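Local coordinates for poly-beta-1,6-N-acetyl-D-glucosamine N-deacetylase (PDB 4U10), which probably removes N-acetyl groups from poly-beta-1,6-N-acetyl-D-glucosamine through its metal-dependent polysaccharide deacetylase domain, the part of the longer protein modelled here, at residues D2-L7 and N238-R243; I35-W40 and T252-S257; I141-D146 and S189-S194; E179-L184 and N214-D219. All blocks are in the same frame, centred on the assembly; numbering follows the deposited sequence. Where two conformers were deposited one is given.

Interaction 1 (D2-L7 and N238-R243)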
loop_
_atom_site.group_PDB
_atom_site.type_symbol
_atom_site.label_atom_id
_atom_site.label_comp_id
_atom_site.label_asym_id
_atom_site.label_seq_id
_atom_site.Cartn_x
_atom_site.Cartn_y
_atom_site.Cartn_z
ATOM N N ASP A 2 -15.730 -17.330 2.926
ATOM C CA ASP A 2 -16.003 -16.001 2.385
ATOM C C ASP A 2 -15.115 -14.878 3.037
ATOM O O ASP A 2 -15.331 -13.697 2.795
ATOM C CB ASP A 2 -17.499 -15.676 2.555
ATOM C CG ASP A 2 -17.948 -15.745 4.009
ATOM O OD1 ASP A 2 -17.222 -16.386 4.795
ATOM O OD2 ASP A 2 -19.002 -15.168 4.373
ATOM N N ARG A 3 -14.138 -15.247 3.851
ATOM C CA ARG A 3 -13.380 -14.281 4.638
ATOM C C ARG A 3 -11.947 -14.297 4.127
ATOM O O ARG A 3 -11.463 -15.330 3.643
ATOM C CB ARG A 3 -13.328 -14.670 6.111
ATOM C CG ARG A 3 -14.567 -15.324 6.661
ATOM C CD ARG A 3 -15.704 -14.341 6.863
ATOM N NE ARG A 3 -16.400 -14.600 8.114
ATOM C CZ ARG A 3 -15.846 -14.430 9.310
ATOM N NH1 ARG A 3 -14.592 -14.014 9.417
ATOM N NH2 ARG A 3 -16.539 -14.679 10.408
ATOM N N TYR A 4 -11.256 -13.176 4.297
ATOM C CA TYR A 4 -9.808 -13.116 4.105
ATOM C C TYR A 4 -9.181 -12.038 5.010
ATOM O O TYR A 4 -9.863 -11.036 5.388
ATOM C CB TYR A 4 -9.473 -12.902 2.619
ATOM C CG TYR A 4 -9.866 -11.547 2.076
ATOM C CD1 TYR A 4 -11.162 -11.317 1.582
ATOM C CD2 TYR A 4 -8.974 -10.490 2.125
ATOM C CE1 TYR A 4 -11.529 -10.069 1.107
ATOM C CE2 TYR A 4 -9.310 -9.253 1.616
ATOM C CZ TYR A 4 -10.589 -9.040 1.127
ATOM O OH TYR A 4 -10.930 -7.843 0.642
ATOM N N GLY A 5 -7.909 -12.283 5.364
ATOM C CA GLY A 5 -7.101 -11.357 6.116
ATOM C C GLY A 5 -6.086 -10.690 5.187
ATOM O O GLY A 5 -5.769 -11.208 4.147
ATOM N N VAL A 6 -5.557 -9.554 5.600
ATOM C CA VAL A 6 -4.592 -8.821 4.809
ATOM C C VAL A 6 -3.418 -8.389 5.664
ATOM O O VAL A 6 -3.630 -7.815 6.715
ATOM C CB VAL A 6 -5.214 -7.588 4.095
ATOM C CG1 VAL A 6 -4.160 -6.961 3.179
ATOM C CG2 VAL A 6 -6.441 -7.969 3.257
ATOM N N LEU A 7 -2.184 -8.619 5.214
ATOM C CA LEU A 7 -1.018 -8.099 5.927
ATOM C C LEU A 7 -0.412 -6.886 5.228
ATOM O O LEU A 7 -0.238 -6.885 4.005
ATOM C CB LEU A 7 0.048 -9.137 6.100
ATOM C CG LEU A 7 -0.310 -10.548 6.673
ATOM C CD1 LEU A 7 0.953 -11.402 6.904
ATOM C CD2 LEU A 7 -1.121 -10.389 7.956
ATOM N N ASN A 238 -12.445 -9.366 6.573
ATOM C CA ASN A 238 -12.925 -8.836 5.343
ATOM C C ASN A 238 -13.752 -9.945 4.727
ATOM O O ASN A 238 -13.351 -11.091 4.821
ATOM C CB ASN A 238 -11.721 -8.479 4.461
ATOM C CG ASN A 238 -10.760 -7.497 5.138
ATOM O OD1 ASN A 238 -11.165 -6.419 5.510
ATOM N ND2 ASN A 238 -9.503 -7.863 5.271
ATOM N N LYS A 239 -14.912 -9.637 4.154
ATOM C CA LYS A 239 -15.723 -10.647 3.473
ATOM C C LYS A 239 -15.580 -10.388 2.009
ATOM O O LYS A 239 -15.355 -9.278 1.589
ATOM C CB LYS A 239 -17.205 -10.522 3.841
ATOM C CG LYS A 239 -17.520 -10.887 5.274
ATOM C CD LYS A 239 -18.982 -11.306 5.485
ATOM C CE LYS A 239 -19.078 -12.413 6.538
ATOM N NZ LYS A 239 -18.311 -12.077 7.781
ATOM N N ILE A 240 -15.734 -11.434 1.218
ATOM C CA ILE A 240 -15.775 -11.314 -0.207
ATOM C C ILE A 240 -16.810 -10.269 -0.549
ATOM O O ILE A 240 -17.936 -10.348 -0.062
ATOM C CB ILE A 240 -16.171 -12.656 -0.892
ATOM C CG1 ILE A 240 -15.195 -13.784 -0.531
ATOM C CG2 ILE A 240 -16.187 -12.490 -2.380
ATOM C CD1 ILE A 240 -13.766 -13.374 -0.340
ATOM N N GLY A 241 -16.420 -9.303 -1.365
ATOM C CA GLY A 241 -17.273 -8.214 -1.774
ATOM C C GLY A 241 -17.073 -6.907 -1.029
ATOM O O GLY A 241 -17.519 -5.879 -1.530
ATOM N N ASP A 242 -16.460 -6.934 0.161
ATOM C CA ASP A 242 -16.229 -5.706 0.964
ATOM C C ASP A 242 -15.426 -4.689 0.171
ATOM O O ASP A 242 -14.492 -5.062 -0.537
ATOM C CB ASP A 242 -15.493 -6.018 2.263
ATOM C CG ASP A 242 -16.398 -6.686 3.296
ATOM O OD1 ASP A 242 -17.612 -6.826 3.021
ATOM O OD2 ASP A 242 -15.895 -7.068 4.355
ATOM N N ARG A 243 -15.841 -3.431 0.261
ATOM C CA ARG A 243 -15.121 -2.290 -0.274
ATOM C C ARG A 243 -13.999 -1.854 0.674
ATOM O O ARG A 243 -12.862 -1.613 0.251
ATOM C CB ARG A 243 -16.094 -1.128 -0.464
ATOM C CG ARG A 243 -17.190 -1.393 -1.495
ATOM C CD ARG A 243 -18.398 -0.449 -1.235
ATOM N NE ARG A 243 -19.225 -0.167 -2.422
ATOM C CZ ARG A 243 -19.942 -1.062 -3.111
ATOM N NH1 ARG A 243 -19.977 -2.366 -2.783
ATOM N NH2 ARG A 243 -20.634 -0.637 -4.165
HETATM O O HOH W 1 -13.338 -7.586 -0.823
#
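Asn238 lies across the Tyr4 ring at about a right angle, its CB over one face and 3.7 Å from the ring centroid in a CH-pi contact. The two residues are also an antiparallel hydrogen-bonded pair joining strand 238-239 to strand 3-13. Tyr4 N donates to Asn238 O, while Tyr4 O accepts twice, from Asn238 N and, at 3.2 Å, from Asn238 ND2. That second donor comes in 35° out of the carbonyl plane. Asn238 OD1 turns elsewhere, to Gly246 N. With chi1 of 68°, Tyr4 CG sits between its own backbone N and carbonyl carbon; CD1 of the ring meets Ile240 CD1 at 3.8 Å, and helix 51-58 packs against both side chains. At the ring edge, Tyr4 OH is linked through a water to Asp242 O.

On the other face of the sheet Arg3 and Lys239 lie side by side, pointing the same way, with Lys239 NZ over one face of the guanidinium, 3.2 Å from Arg3 NE. Beyond the pair, Ile240 N donates to Asp2 O at 2.8 Å, and a type II turn from Lys239 to Asp242 reverses the chain. Two like charges this close would be expected to disfavour each other; the Asp2 carboxylate, near both and joined to Arg3 NE by a long 3.9 Å salt bridge from OD1, probably offsets this in part.

Interaction 2 (I35-W40 and T252-S257)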
loop_
_atom_site.group_PDB
_atom_site.type_symbol
_atom_site.label_atom_id
_atom_site.label_comp_id
_atom_site.label_asym_id
_atom_site.label_seq_id
_atom_site.Cartn_x
_atom_site.Cartn_y
_atom_site.Cartn_z
ATOM N N ILE A 35 10.496 -13.817 5.772
ATOM C CA ILE A 35 10.536 -15.321 5.476
ATOM C C ILE A 35 9.864 -16.112 6.564
ATOM O O ILE A 35 9.142 -17.109 6.313
ATOM C CB ILE A 35 11.992 -15.755 5.202
ATOM C CG1 ILE A 35 12.415 -15.169 3.851
ATOM C CG2 ILE A 35 12.189 -17.289 5.253
ATOM C CD1 ILE A 35 13.920 -15.197 3.528
ATOM N N SER A 36 10.009 -15.616 7.804
ATOM C CA SER A 36 9.448 -16.305 8.948
ATOM C C SER A 36 7.943 -16.229 8.929
ATOM O O SER A 36 7.223 -17.217 9.265
ATOM C CB SER A 36 10.047 -15.793 10.288
ATOM O OG SER A 36 9.370 -14.680 10.783
ATOM N N HIS A 37 7.438 -15.057 8.550
ATOM C CA HIS A 37 6.038 -14.912 8.357
ATOM C C HIS A 37 5.554 -15.833 7.191
ATOM O O HIS A 37 4.537 -16.460 7.318
ATOM C CB HIS A 37 5.669 -13.466 8.043
ATOM C CG HIS A 37 5.890 -12.532 9.171
ATOM N ND1 HIS A 37 5.813 -11.173 9.018
ATOM C CD2 HIS A 37 6.235 -12.743 10.457
ATOM C CE1 HIS A 37 6.038 -10.581 10.173
ATOM N NE2 HIS A 37 6.305 -11.511 11.064
ATOM N N PHE A 38 6.267 -15.834 6.079
ATOM C CA PHE A 38 5.881 -16.612 4.860
ATOM C C PHE A 38 5.857 -18.087 5.135
ATOM O O PHE A 38 4.972 -18.802 4.678
ATOM C CB PHE A 38 6.862 -16.349 3.724
ATOM C CG PHE A 38 6.630 -15.050 3.022
ATOM C CD1 PHE A 38 5.788 -14.085 3.563
ATOM C CD2 PHE A 38 7.301 -14.770 1.860
ATOM C CE1 PHE A 38 5.593 -12.860 2.913
ATOM C CE2 PHE A 38 7.112 -13.561 1.225
ATOM C CZ PHE A 38 6.240 -12.617 1.735
ATOM N N ASN A 39 6.850 -18.527 5.898
ATOM C CA ASN A 39 6.847 -19.893 6.473
ATOM C C ASN A 39 5.747 -20.205 7.481
ATOM O O ASN A 39 5.190 -21.281 7.448
ATOM C CB ASN A 39 8.181 -20.146 7.153
ATOM C CG ASN A 39 9.282 -20.320 6.172
ATOM O OD1 ASN A 39 9.041 -20.625 4.996
ATOM N ND2 ASN A 39 10.526 -20.125 6.631
ATOM N N TRP A 40 5.472 -19.295 8.400
ATOM C CA TRP A 40 4.490 -19.508 9.416
ATOM C C TRP A 40 3.109 -19.582 8.781
ATOM O O TRP A 40 2.276 -20.407 9.216
ATOM C CB TRP A 40 4.516 -18.390 10.438
ATOM C CG TRP A 40 3.569 -18.658 11.510
ATOM C CD1 TRP A 40 3.826 -19.348 12.659
ATOM C CD2 TRP A 40 2.170 -18.315 11.549
ATOM N NE1 TRP A 40 2.692 -19.429 13.419
ATOM C CE2 TRP A 40 1.657 -18.816 12.761
ATOM C CE3 TRP A 40 1.305 -17.632 10.677
ATOM C CZ2 TRP A 40 0.309 -18.660 13.136
ATOM C CZ3 TRP A 40 -0.035 -17.466 11.054
ATOM C CH2 TRP A 40 -0.519 -17.983 12.272
ATOM N N THR A 252 8.701 -4.691 13.267
ATOM C CA THR A 252 9.736 -5.615 13.763
ATOM C C THR A 252 9.334 -6.398 14.985
ATOM O O THR A 252 10.036 -7.338 15.285
ATOM C CB THR A 252 11.003 -4.910 14.168
ATOM O OG1 THR A 252 10.629 -3.925 15.092
ATOM C CG2 THR A 252 11.693 -4.284 13.008
ATOM N N GLU A 253 8.273 -6.013 15.698
ATOM C CA GLU A 253 7.743 -6.808 16.843
ATOM C C GLU A 253 6.596 -7.730 16.484
ATOM O O GLU A 253 5.999 -8.370 17.355
ATOM C CB GLU A 253 7.250 -5.928 17.990
ATOM C CG GLU A 253 8.320 -5.603 19.017
ATOM C CD GLU A 253 9.219 -4.479 18.569
ATOM O OE1 GLU A 253 9.222 -3.402 19.239
ATOM O OE2 GLU A 253 9.918 -4.670 17.535
ATOM N N THR A 254 6.291 -7.830 15.207
ATOM C CA THR A 254 5.243 -8.719 14.798
ATOM C C THR A 254 5.798 -10.166 14.756
ATOM O O THR A 254 6.496 -10.563 13.828
ATOM C CB THR A 254 4.613 -8.335 13.440
ATOM O OG1 THR A 254 4.253 -6.953 13.441
ATOM C CG2 THR A 254 3.340 -9.215 13.195
ATOM N N GLY A 255 5.471 -10.922 15.800
ATOM C CA GLY A 255 5.807 -12.338 15.884
ATOM C C GLY A 255 4.627 -13.193 15.509
ATOM O O GLY A 255 3.568 -12.686 15.113
ATOM N N PHE A 256 4.803 -14.500 15.618
ATOM C CA PHE A 256 3.731 -15.428 15.224
ATOM C C PHE A 256 2.410 -15.227 16.028
ATOM O O PHE A 256 1.271 -15.295 15.481
ATOM C CB PHE A 256 4.228 -16.858 15.361
ATOM C CG PHE A 256 5.435 -17.168 14.517
ATOM C CD1 PHE A 256 5.756 -16.391 13.392
ATOM C CD2 PHE A 256 6.221 -18.276 14.799
ATOM C CE1 PHE A 256 6.848 -16.685 12.624
ATOM C CE2 PHE A 256 7.310 -18.586 13.999
ATOM C CZ PHE A 256 7.625 -17.788 12.913
ATOM N N SER A 257 2.520 -14.950 17.316
ATOM C CA SER A 257 1.273 -14.893 18.109
ATOM C C SER A 257 0.426 -13.687 17.669
ATOM O O SER A 257 -0.818 -13.771 17.560
ATOM C CB SER A 257 1.577 -14.842 19.583
ATOM O OG SER A 257 2.266 -13.658 19.874
#
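Phe256 and Trp40 bury more surface here than any other residues, and they do it as an offset stack. The centroid of the Trp40 five-membered ring lies 4.2 Å from that of the Phe256 ring, with the planes inclined by 27°. The side chains slide past each other in opposite directions, which puts each CB over the other's ring: Trp40 CB over the Phe256 face, and Phe256 CB over the five-membered ring of Trp40. Within the stack the nearest atoms are Trp40 CD1 and Phe256 CG, 3.3 Å apart. Trp40 CB points toward the 252-257 segment, and CG stands anti to the backbone N (chi1 -177°). Further round the Phe256 ring, CE1 comes within 3.4 Å of Ser36 O and also touches Ser36 OG, whose own hydrogen bond goes to Leu33 O.

His37, third in buried surface, makes the polar link. Its NE2 donates to Thr254 O over 2.9 Å in a fairly straight bond. The oxygen lies in the imidazole plane, whereas the nitrogen stands 38° out of the carbonyl plane. On the imidazole's other nitrogen, ND1 is bonded to Tyr9 OH, so both ring nitrogens are engaged and the ring's rotation is fixed.

Thr254 and Gly255 lead directly into helix 256-263, with Gly255 at its N-cap. Ile259 of that helix continues the packing against His37 and Trp40. This is helix-on-helix packing at the outside of the deacetylase domain: the stack joins the last modelled helix to helix 31-42, and the His37 hydrogen bond fastens the loop leading into it.

Interaction 3 (I141-D146 and S189-S194); sequences IASHTD and SRSSKS. With ZN (zinc ion), chain C.
Two serine hydroxyls meet directly in this buried contact: Ser143 OG donates to Ser191 OG over 2.7 Å, joining the zinc-binding loop of the polysaccharide deacetylase domain to helix 177-199. Ser143 OG also accepts from Thr145 N, forming an ST turn that spans His144. Ser191 OG has further partners in Ser101 OG and in a water that it donates to; the same water accepts from His144 N and donates to Thr145 O. The hydroxyl pair and the water thus tie the backbone of His144 and Thr145 to the helix, a second shell behind the metal ligand.

Asp146 packs its CB against Ser191 CB at 3.7 Å, and the Asp146 and Arg190 side chains cross at about a right angle, their flat groups 61° apart. A water lies within hydrogen-bonding distance of Asp146 OD2 and Arg190 NH1, though with more acceptors around it than protons to give, while Asp146 OD1 bonds to Ser101 OG.

His144 CB points away from the helix, and CG is anti to the backbone N (chi1 -158°). ND1 donates to Val207 O, helping fix the ring. Asp75, His149 and a water complete the coordination of the zinc ion, which His144 NE2 binds at 2.1 Å.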
loop_
_atom_site.group_PDB
_atom_site.type_symbol
_atom_site.label_atom_id
_atom_site.label_comp_id
_atom_site.label_asym_id
_atom_site.label_seq_id
_atom_site.Cartn_x
_atom_site.Cartn_y
_atom_site.Cartn_z
ATOM N N ILE A 141 -0.669 -4.062 -9.066
ATOM C CA ILE A 141 -0.382 -2.628 -8.815
ATOM C C ILE A 141 -1.592 -1.808 -8.331
ATOM O O ILE A 141 -2.548 -1.635 -9.023
ATOM C CB ILE A 141 0.271 -1.950 -10.017
ATOM C CG1 ILE A 141 1.351 -2.836 -10.585
ATOM C CG2 ILE A 141 0.916 -0.636 -9.573
ATOM C CD1 ILE A 141 2.398 -3.312 -9.556
ATOM N N ALA A 142 -1.526 -1.339 -7.094
ATOM C CA ALA A 142 -2.528 -0.455 -6.538
ATOM C C ALA A 142 -2.008 0.952 -6.445
ATOM O O ALA A 142 -0.803 1.195 -6.444
ATOM C CB ALA A 142 -2.903 -0.927 -5.178
ATOM N N SER A 143 -2.921 1.891 -6.291
ATOM C CA SER A 143 -2.531 3.266 -6.015
ATOM C C SER A 143 -2.258 3.472 -4.552
ATOM O O SER A 143 -2.885 2.809 -3.667
ATOM C CB SER A 143 -3.667 4.194 -6.429
ATOM O OG SER A 143 -3.372 5.536 -6.191
ATOM N N HIS A 144 -1.397 4.481 -4.287
ATOM C CA HIS A 144 -1.096 4.981 -2.948
ATOM C C HIS A 144 -0.998 6.507 -3.059
ATOM O O HIS A 144 -0.238 7.153 -2.322
ATOM C CB HIS A 144 0.242 4.412 -2.505
ATOM C CG HIS A 144 0.492 4.378 -1.022
ATOM N ND1 HIS A 144 -0.467 4.068 -0.077
ATOM C CD2 HIS A 144 1.667 4.416 -0.355
ATOM C CE1 HIS A 144 0.094 4.001 1.108
ATOM N NE2 HIS A 144 1.395 4.186 0.960
ATOM N N THR A 145 -1.891 7.065 -3.882
ATOM C CA THR A 145 -2.029 8.481 -4.271
ATOM C C THR A 145 -0.926 8.827 -5.239
ATOM O O THR A 145 -0.040 8.037 -5.424
ATOM C CB THR A 145 -2.069 9.504 -3.084
ATOM O OG1 THR A 145 -0.750 9.649 -2.572
ATOM C CG2 THR A 145 -2.969 8.965 -1.962
ATOM N N ASP A 146 -1.114 9.938 -5.976
ATOM C CA ASP A 146 -0.095 10.461 -6.815
ATOM C C ASP A 146 0.964 11.215 -5.981
ATOM O O ASP A 146 2.141 10.871 -5.949
ATOM C CB ASP A 146 -0.674 11.355 -7.947
ATOM C CG ASP A 146 0.303 11.461 -9.129
ATOM O OD1 ASP A 146 0.934 10.420 -9.491
ATOM O OD2 ASP A 146 0.377 12.552 -9.718
ATOM N N SER A 189 -7.130 10.735 -9.619
ATOM C CA SER A 189 -7.280 10.559 -11.032
ATOM C C SER A 189 -5.926 10.621 -11.798
ATOM O O SER A 189 -5.684 9.802 -12.668
ATOM C CB SER A 189 -8.252 11.597 -11.564
ATOM O OG SER A 189 -8.020 11.780 -12.924
ATOM N N ARG A 190 -5.016 11.524 -11.440
ATOM C CA ARG A 190 -3.664 11.469 -12.027
ATOM C C ARG A 190 -2.888 10.188 -11.688
ATOM O O ARG A 190 -2.114 9.697 -12.486
ATOM C CB ARG A 190 -2.793 12.643 -11.561
ATOM C CG ARG A 190 -3.259 14.028 -11.992
ATOM C CD ARG A 190 -2.432 15.075 -11.218
ATOM N NE ARG A 190 -3.179 16.297 -11.158
ATOM C CZ ARG A 190 -3.277 17.145 -10.140
ATOM N NH1 ARG A 190 -2.615 16.953 -9.002
ATOM N NH2 ARG A 190 -4.062 18.249 -10.297
ATOM N N SER A 191 -3.025 9.692 -10.468
ATOM C CA SER A 191 -2.419 8.448 -10.073
ATOM C C SER A 191 -2.900 7.259 -10.928
ATOM O O SER A 191 -2.079 6.443 -11.403
ATOM C CB SER A 191 -2.605 8.204 -8.579
ATOM O OG SER A 191 -2.104 6.960 -8.138
ATOM N N SER A 192 -4.206 7.130 -11.067
ATOM C CA SER A 192 -4.807 6.102 -11.946
ATOM C C SER A 192 -4.208 6.180 -13.359
ATOM O O SER A 192 -3.827 5.188 -13.919
ATOM C CB SER A 192 -6.301 6.361 -12.067
ATOM O OG SER A 192 -6.917 5.339 -12.826
ATOM N N LYS A 193 -4.185 7.369 -13.955
ATOM C CA LYS A 193 -3.619 7.526 -15.308
ATOM C C LYS A 193 -2.132 7.268 -15.339
ATOM O O LYS A 193 -1.670 6.614 -16.244
ATOM C CB LYS A 193 -3.868 8.905 -15.895
ATOM C CG LYS A 193 -5.338 9.303 -16.046
ATOM C CD LYS A 193 -5.458 10.847 -16.008
ATOM C CE LYS A 193 -6.848 11.419 -16.252
ATOM N NZ LYS A 193 -7.725 10.526 -17.050
ATOM N N SER A 194 -1.379 7.808 -14.377
ATOM C CA SER A 194 0.084 7.495 -14.268
ATOM C C SER A 194 0.419 6.001 -14.220
ATOM O O SER A 194 1.320 5.544 -14.903
ATOM C CB SER A 194 0.652 8.180 -13.029
ATOM O OG SER A 194 1.960 7.812 -12.700
HETATM ZN ZN ZN C . 2.775 4.636 2.474
HETATM O O HOH W 2 -0.016 5.604 -6.653
HETATM O O HOH W 3 -0.567 14.912 -8.205
HETATM O O HOH W 4 1.805 4.023 3.959
#

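Interaction 4 (E179-L184 and N214-D219)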
loop_
_atom_site.group_PDB
_atom_site.type_symbol
_atom_site.label_atom_id
_atom_site.label_comp_id
_atom_site.label_asym_id
_atom_site.label_seq_id
_atom_site.Cartn_x
_atom_site.Cartn_y
_atom_site.Cartn_z
ATOM N N GLU A 179 -12.740 22.889 -2.587
ATOM C CA GLU A 179 -11.315 22.901 -2.943
ATOM C C GLU A 179 -10.654 21.569 -2.443
ATOM O O GLU A 179 -9.899 20.932 -3.140
ATOM C CB GLU A 179 -10.637 24.152 -2.354
ATOM C CG GLU A 179 -11.304 25.479 -2.742
ATOM C CD GLU A 179 -10.575 26.760 -2.284
ATOM O OE1 GLU A 179 -10.439 27.075 -1.042
ATOM O OE2 GLU A 179 -10.112 27.477 -3.243
ATOM N N TYR A 180 -10.981 21.156 -1.235
ATOM C CA TYR A 180 -10.416 19.975 -0.633
ATOM C C TYR A 180 -10.824 18.726 -1.435
ATOM O O TYR A 180 -9.986 17.874 -1.805
ATOM C CB TYR A 180 -10.877 19.931 0.850
ATOM C CG TYR A 180 -10.653 18.625 1.529
ATOM C CD1 TYR A 180 -9.451 17.908 1.349
ATOM C CD2 TYR A 180 -11.656 18.071 2.352
ATOM C CE1 TYR A 180 -9.275 16.711 1.967
ATOM C CE2 TYR A 180 -11.481 16.870 2.971
ATOM C CZ TYR A 180 -10.320 16.171 2.757
ATOM O OH TYR A 180 -10.189 14.940 3.377
ATOM N N LYS A 181 -12.097 18.629 -1.770
ATOM C CA LYS A 181 -12.531 17.487 -2.542
ATOM C C LYS A 181 -11.869 17.417 -3.901
ATOM O O LYS A 181 -11.521 16.316 -4.387
ATOM C CB LYS A 181 -14.045 17.433 -2.713
ATOM C CG LYS A 181 -14.431 16.197 -3.526
ATOM C CD LYS A 181 -15.913 15.857 -3.535
ATOM C CE LYS A 181 -16.164 14.487 -4.147
ATOM N NZ LYS A 181 -15.496 13.424 -3.334
ATOM N N ASN A 182 -11.771 18.556 -4.579
ATOM C CA ASN A 182 -11.098 18.709 -5.857
ATOM C C ASN A 182 -9.641 18.216 -5.804
ATOM O O ASN A 182 -9.137 17.630 -6.715
ATOM C CB ASN A 182 -11.045 20.219 -6.224
ATOM C CG ASN A 182 -12.276 20.710 -6.976
ATOM O OD1 ASN A 182 -13.246 19.972 -7.200
ATOM N ND2 ASN A 182 -12.228 21.989 -7.393
ATOM N N ARG A 183 -8.954 18.605 -4.727
ATOM C CA ARG A 183 -7.560 18.239 -4.509
ATOM C C ARG A 183 -7.428 16.707 -4.473
ATOM O O ARG A 183 -6.575 16.186 -5.138
ATOM C CB ARG A 183 -6.971 18.866 -3.220
ATOM C CG ARG A 183 -5.532 18.450 -2.928
ATOM C CD ARG A 183 -4.784 19.430 -2.016
ATOM N NE ARG A 183 -5.476 19.601 -0.731
ATOM C CZ ARG A 183 -5.396 18.769 0.322
ATOM N NH1 ARG A 183 -4.593 17.691 0.316
ATOM N NH2 ARG A 183 -6.127 19.011 1.393
ATOM N N LEU A 184 -8.320 16.005 -3.763
ATOM C CA LEU A 184 -8.306 14.546 -3.772
ATOM C C LEU A 184 -8.725 13.901 -5.102
ATOM O O LEU A 184 -8.063 12.964 -5.625
ATOM C CB LEU A 184 -9.205 14.013 -2.670
ATOM C CG LEU A 184 -9.114 14.591 -1.284
ATOM C CD1 LEU A 184 -9.951 13.732 -0.346
ATOM C CD2 LEU A 184 -7.716 14.742 -0.762
ATOM N N ASN A 214 -11.152 9.019 4.914
ATOM C CA ASN A 214 -12.437 9.495 5.314
ATOM C C ASN A 214 -13.406 9.358 4.161
ATOM O O ASN A 214 -13.079 8.795 3.111
ATOM C CB ASN A 214 -12.345 10.953 5.872
ATOM C CG ASN A 214 -12.018 11.969 4.791
ATOM O OD1 ASN A 214 -12.324 11.769 3.653
ATOM N ND2 ASN A 214 -11.396 13.039 5.165
ATOM N N ASP A 215 -14.627 9.831 4.358
ATOM C CA ASP A 215 -15.665 9.761 3.339
ATOM C C ASP A 215 -15.365 10.549 2.084
ATOM O O ASP A 215 -15.710 10.104 0.979
ATOM C CB ASP A 215 -17.080 10.159 3.907
ATOM C CG ASP A 215 -17.120 11.522 4.564
ATOM O OD1 ASP A 215 -16.125 12.005 5.183
ATOM O OD2 ASP A 215 -18.204 12.102 4.471
ATOM N N VAL A 216 -14.692 11.677 2.206
ATOM C CA VAL A 216 -14.412 12.445 0.998
ATOM C C VAL A 216 -13.369 11.695 0.135
ATOM O O VAL A 216 -13.476 11.570 -1.084
ATOM C CB VAL A 216 -13.965 13.878 1.369
ATOM C CG1 VAL A 216 -13.453 14.663 0.154
ATOM C CG2 VAL A 216 -15.136 14.634 2.001
ATOM N N ALA A 217 -12.345 11.193 0.793
ATOM C CA ALA A 217 -11.300 10.443 0.123
ATOM C C ALA A 217 -11.917 9.219 -0.524
ATOM O O ALA A 217 -11.575 8.867 -1.637
ATOM C CB ALA A 217 -10.246 10.039 1.126
ATOM N N ILE A 218 -12.846 8.558 0.156
ATOM C CA ILE A 218 -13.431 7.326 -0.392
ATOM C C ILE A 218 -14.139 7.635 -1.681
ATOM O O ILE A 218 -14.010 6.909 -2.666
ATOM C CB ILE A 218 -14.463 6.673 0.593
ATOM C CG1 ILE A 218 -13.732 5.827 1.625
ATOM C CG2 ILE A 218 -15.378 5.751 -0.168
ATOM C CD1 ILE A 218 -14.592 5.408 2.801
ATOM N N ASP A 219 -14.911 8.701 -1.689
ATOM C CA ASP A 219 -15.700 9.034 -2.863
ATOM C C ASP A 219 -14.799 9.553 -4.013
ATOM O O ASP A 219 -15.070 9.298 -5.177
ATOM C CB ASP A 219 -16.768 10.056 -2.540
ATOM C CG ASP A 219 -17.675 10.364 -3.769
ATOM O OD1 ASP A 219 -18.410 9.446 -4.180
ATOM O OD2 ASP A 219 -17.571 11.487 -4.347
#
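The Tyr180 ring and the Asn214 amide meet tip to tip, their planes 89° apart. Asn214 ND2 reaches the edge of the ring, close to the ring plane, and donates to Tyr180 OH over 2.9 Å. The bond is nearly straight, and the hydroxyl oxygen lies in the amide plane. Tyr180 OH is also hydrogen-bonded to Val164 O, so two partners grip it. Val216 CG1 comes up obliquely to the same ring, 4.1 Å from CE2.

The other end of the amide serves its own helix. Asn214 OD1 accepts from Ala217 N at 2.9 Å, almost straight along the C=O bond, and weakly from Val216 N. For Asn214, chi1 of 69° sets CG between the backbone N and the carbonyl carbon; from there OD1 reaches the N-H groups of the first turn. One side chain therefore caps helix 215-222 and holds it to helix 177-199.

Next to this pair, Val216 points toward helix 177-199. Its CG1 touches Leu184 CD1 at 3.7 Å, the two side chains crossing at about a right angle, and it rests on Lys181 CB at 4.0 Å. Leu184 CD1 also lies on Ala217 CA. Lys181 runs extended as far as CE, then bends at its last torsion, and NZ forms a salt bridge at 3.0 Å with Asp219 OD2, which accepts through its anti lone pair.

The segment axes cross at -43°, 9.4 Å apart: a packed helix pair of the deacetylase domain, with an apolar centre between a polar N-cap link and a salt bridge.

Interactions 3 and 4 share helix 177-199: their centres are 15 Å apart, and the same helix meets the zinc-binding loop at one point and helix 215-222 at the other. Only interaction 3 supplies a ligand of a zinc site, His144; in interaction 4 the side chain of Ala217 is still about 12 Å from that of His144. In interaction 1 the Val6 side chain lies about 8 Å from that of Asp74, which with His10 binds a second zinc ion, and about 11 Å from a bound zinc ion. Interaction 2 sits across the chain's centre from interaction 3, 30 Å between centres; its Trp40 side chain is about 6 Å from that of Asp43, of the separate Lys42-Asp43 zinc site.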